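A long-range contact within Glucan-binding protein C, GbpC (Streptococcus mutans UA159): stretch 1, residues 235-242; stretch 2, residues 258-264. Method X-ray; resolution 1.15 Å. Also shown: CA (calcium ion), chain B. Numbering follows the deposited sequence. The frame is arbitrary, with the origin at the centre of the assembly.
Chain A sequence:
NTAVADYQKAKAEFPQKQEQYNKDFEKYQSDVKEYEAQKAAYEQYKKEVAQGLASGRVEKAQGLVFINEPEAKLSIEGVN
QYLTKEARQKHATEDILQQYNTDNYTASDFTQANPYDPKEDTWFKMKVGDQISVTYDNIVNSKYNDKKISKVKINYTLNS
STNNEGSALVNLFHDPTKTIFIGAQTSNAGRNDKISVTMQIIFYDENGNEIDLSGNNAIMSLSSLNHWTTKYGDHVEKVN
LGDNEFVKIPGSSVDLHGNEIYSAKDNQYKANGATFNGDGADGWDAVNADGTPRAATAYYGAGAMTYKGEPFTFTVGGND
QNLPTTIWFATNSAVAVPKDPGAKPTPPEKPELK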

# COMPACT_ATOMS: atom_id res chain seq x y z
N HIS A 235 -3.10 -1.94 14.81
CA HIS A 235 -3.13 -0.99 13.70
C HIS A 235 -3.83 -1.64 12.51
O HIS A 235 -3.37 -2.69 12.03
N VAL A 236 -4.93 -1.05 12.05
CA VAL A 236 -5.71 -1.63 10.96
C VAL A 236 -5.99 -0.54 9.93
O VAL A 236 -6.42 0.57 10.27
N GLU A 237 -5.76 -0.88 8.66
CA GLU A 237 -6.07 -0.02 7.52
C GLU A 237 -7.31 -0.57 6.83
O GLU A 237 -7.39 -1.77 6.55
N LYS A 238 -8.27 0.31 6.55
CA LYS A 238 -9.59 -0.09 6.06
C LYS A 238 -10.04 0.84 4.94
O LYS A 238 -9.62 1.99 4.87
N VAL A 239 -10.92 0.31 4.08
CA VAL A 239 -11.57 1.15 3.08
C VAL A 239 -13.07 0.92 3.13
O VAL A 239 -13.53 -0.23 3.07
N ASN A 240 -13.86 2.00 3.19
CA ASN A 240 -15.29 1.95 3.00
C ASN A 240 -15.53 2.32 1.54
O ASN A 240 -15.25 3.46 1.12
N LEU A 241 -16.02 1.36 0.76
CA LEU A 241 -16.11 1.57 -0.69
C LEU A 241 -17.32 2.39 -1.10
O LEU A 241 -17.40 2.77 -2.28
N GLY A 242 -18.24 2.69 -0.18
CA GLY A 242 -19.38 3.48 -0.60
C GLY A 242 -20.18 2.71 -1.64
O GLY A 242 -20.43 1.51 -1.51
N GLY A 258 -19.03 -5.97 6.71
CA GLY A 258 -20.10 -5.03 6.72
C GLY A 258 -19.89 -4.01 5.66
O GLY A 258 -19.98 -4.30 4.46
N ASN A 259 -19.48 -2.84 6.12
CA ASN A 259 -19.35 -1.66 5.29
C ASN A 259 -17.93 -1.43 4.80
O ASN A 259 -17.73 -0.59 3.93
N GLU A 260 -16.95 -2.17 5.30
CA GLU A 260 -15.56 -1.86 5.01
C GLU A 260 -14.80 -3.11 4.58
O GLU A 260 -15.15 -4.23 4.95
N ILE A 261 -13.71 -2.91 3.85
CA ILE A 261 -12.77 -3.99 3.56
C ILE A 261 -11.51 -3.78 4.37
O ILE A 261 -11.03 -2.65 4.54
N TYR A 262 -10.97 -4.88 4.89
CA TYR A 262 -9.74 -4.88 5.66
C TYR A 262 -9.41 -6.33 5.97
O TYR A 262 -10.20 -7.25 5.74
N SER A 263 -8.23 -6.52 6.56
CA SER A 263 -7.82 -7.82 7.07
C SER A 263 -8.29 -7.94 8.50
O SER A 263 -7.83 -7.20 9.36
N ALA A 264 -9.19 -8.91 8.77
CA ALA A 264 -9.76 -9.03 10.12
C ALA A 264 -8.69 -9.39 11.15
O ALA A 264 -8.79 -8.97 12.31

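The two stretches run antiparallel, and one hydrogen-bonded pair fixes their register: V239 N donates to I261 O at 3.0 Å, and I261 N donates to V239 O at 2.8 Å, both nearly straight. From that pair the side chains sort themselves.

V239 and I261 share one face of the sheet and are both buried. V239 is t, and its CB lies 4.0 Å from I261 CG1. I261 takes chi1 p and chi2 t; its CG1 also meets L241 CD1 at 3.7 Å. L241 lies beyond the strand and its CA-to-CB bond points sideways, but with chi1 m and chi2 p the end of the side chain comes back toward I261, so a loop residue extends the apolar patch.

N240 and E260 lie on the other face, and beyond them the ring of Y262 is covered by K238, with V236 set obliquely to it. Y262 has chi1 p (55°) and chi2 -86°, a setting that lays the ring alongside K238. The lysine is m at chi1 and t at chi2, chi3 and chi4, an extended chain whose methylenes run over one ring face: K238 CD is 3.7 Å from Y262 CD1, and K238 CE sits 3.8 Å from the ring centroid, almost on the normal. The ammonium follows, K238 NZ lying 4.5 Å from the centroid of the Y262 ring in a cation-pi contact. V236, t at chi1, adds its CG1 at 3.9 Å from Y262 CD2.

E260, m then t, brings its carboxylate to the same lysine: K238 CD is 3.6 Å from E260 OE2. The charges themselves stay 4.1 Å apart, K238 NZ to E260 OE1, too far for a salt bridge. Water 3 fills the gap, accepting from K238 NZ at 2.8 Å and donating to E260 OE1 at 2.5 Å. The lysine thus serves ring and acid together, with its aliphatic length doing the packing against the ring.

N240 is t, and its CB touches E260 CG at 4.0 Å. Its carboxamide lies against N259, with N240 ND2 3.9 Å from N259 CB, while within its own stretch G242 N donates to N240 OD1 at 2.9 Å, bracing the chain as it leaves the strand.

E237 points away from stretch 2, and its chi1 m, chi2 t conformation serves another site. E237 OE1 binds the calcium ion at 2.5 Å, while E237 OE2 accepts from H235 NE2 at 2.7 Å and from water 2, itself a calcium ligand, at 2.5 Å. The backbone of E237 still reaches across: water 1 donates to E237 O at 2.8 Å and accepts from S263 N at 2.9 Å, continuing the pairing through solvent.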

# COMPACT_ATOMS: atom_id res chain seq x y z
CB HIS A 235 -1.68 -0.74 13.32
CG HIS A 235 -1.49 0.13 12.11
ND1 HIS A 235 -1.05 1.44 12.20
CD2 HIS A 235 -1.64 -0.12 10.78
CE1 HIS A 235 -0.88 1.93 10.98
NE2 HIS A 235 -1.25 1.00 10.09
CB VAL A 236 -7.04 -2.24 11.47
CG1 VAL A 236 -7.73 -3.01 10.34
CG2 VAL A 236 -6.91 -3.11 12.68
CB GLU A 237 -4.85 0.03 6.59
CG GLU A 237 -3.67 0.62 7.35
CD GLU A 237 -2.32 0.63 6.66
OE1 GLU A 237 -2.21 0.36 5.46
OE2 GLU A 237 -1.34 0.97 7.40
CB LYS A 238 -10.65 0.03 7.19
CG LYS A 238 -10.31 -0.72 8.48
CD LYS A 238 -11.46 -0.63 9.47
CE LYS A 238 -11.21 -1.49 10.68
NZ LYS A 238 -12.25 -1.26 11.71
CB VAL A 239 -11.03 0.88 1.66
CG1 VAL A 239 -11.67 1.89 0.67
CG2 VAL A 239 -9.54 0.98 1.65
CB ASN A 240 -16.00 2.92 3.94
CG ASN A 240 -17.50 2.80 3.84
OD1 ASN A 240 -18.05 2.60 2.75
ND2 ASN A 240 -18.19 2.90 4.99
CB LEU A 241 -16.15 0.23 -1.45
CG LEU A 241 -14.74 -0.43 -1.51
CD1 LEU A 241 -14.20 -0.90 -0.16
CD2 LEU A 241 -14.87 -1.64 -2.38
CB ASN A 259 -19.84 -0.41 6.09
CG ASN A 259 -21.29 -0.47 6.49
OD1 ASN A 259 -22.14 -0.99 5.77
ND2 ASN A 259 -21.58 0.12 7.64
CB GLU A 260 -14.91 -1.29 6.26
CG GLU A 260 -15.45 0.11 6.68
CD GLU A 260 -14.83 0.56 7.95
OE1 GLU A 260 -15.13 -0.05 8.98
OE2 GLU A 260 -13.97 1.47 7.92
CB ILE A 261 -12.45 -4.19 2.06
CG1 ILE A 261 -11.67 -3.02 1.47
CG2 ILE A 261 -13.77 -4.49 1.31
CD1 ILE A 261 -11.06 -3.34 0.11
CB TYR A 262 -9.84 -4.06 6.95
CG TYR A 262 -10.93 -4.39 7.93
CD1 TYR A 262 -12.21 -3.84 7.78
CD2 TYR A 262 -10.68 -5.25 9.00
CE1 TYR A 262 -13.23 -4.11 8.70
CE2 TYR A 262 -11.69 -5.56 9.92
CZ TYR A 262 -12.96 -5.00 9.75
OH TYR A 262 -13.95 -5.31 10.65
CB SER A 263 -6.30 -7.93 6.99
OG SER A 263 -5.83 -9.18 7.46
CB ALA A 264 -10.86 -10.09 10.11
CA CA B . -0.32 0.12 3.88
O HOH W 1 -6.38 -4.37 7.03
O HOH W 2 0.79 0.93 6.05
O HOH W 3 -14.86 -1.63 10.87
O HOH W 4 2.14 -0.03 3.89
O HOH W 5 0.92 2.27 3.75
O HOH W 6 -1.57 1.53 2.44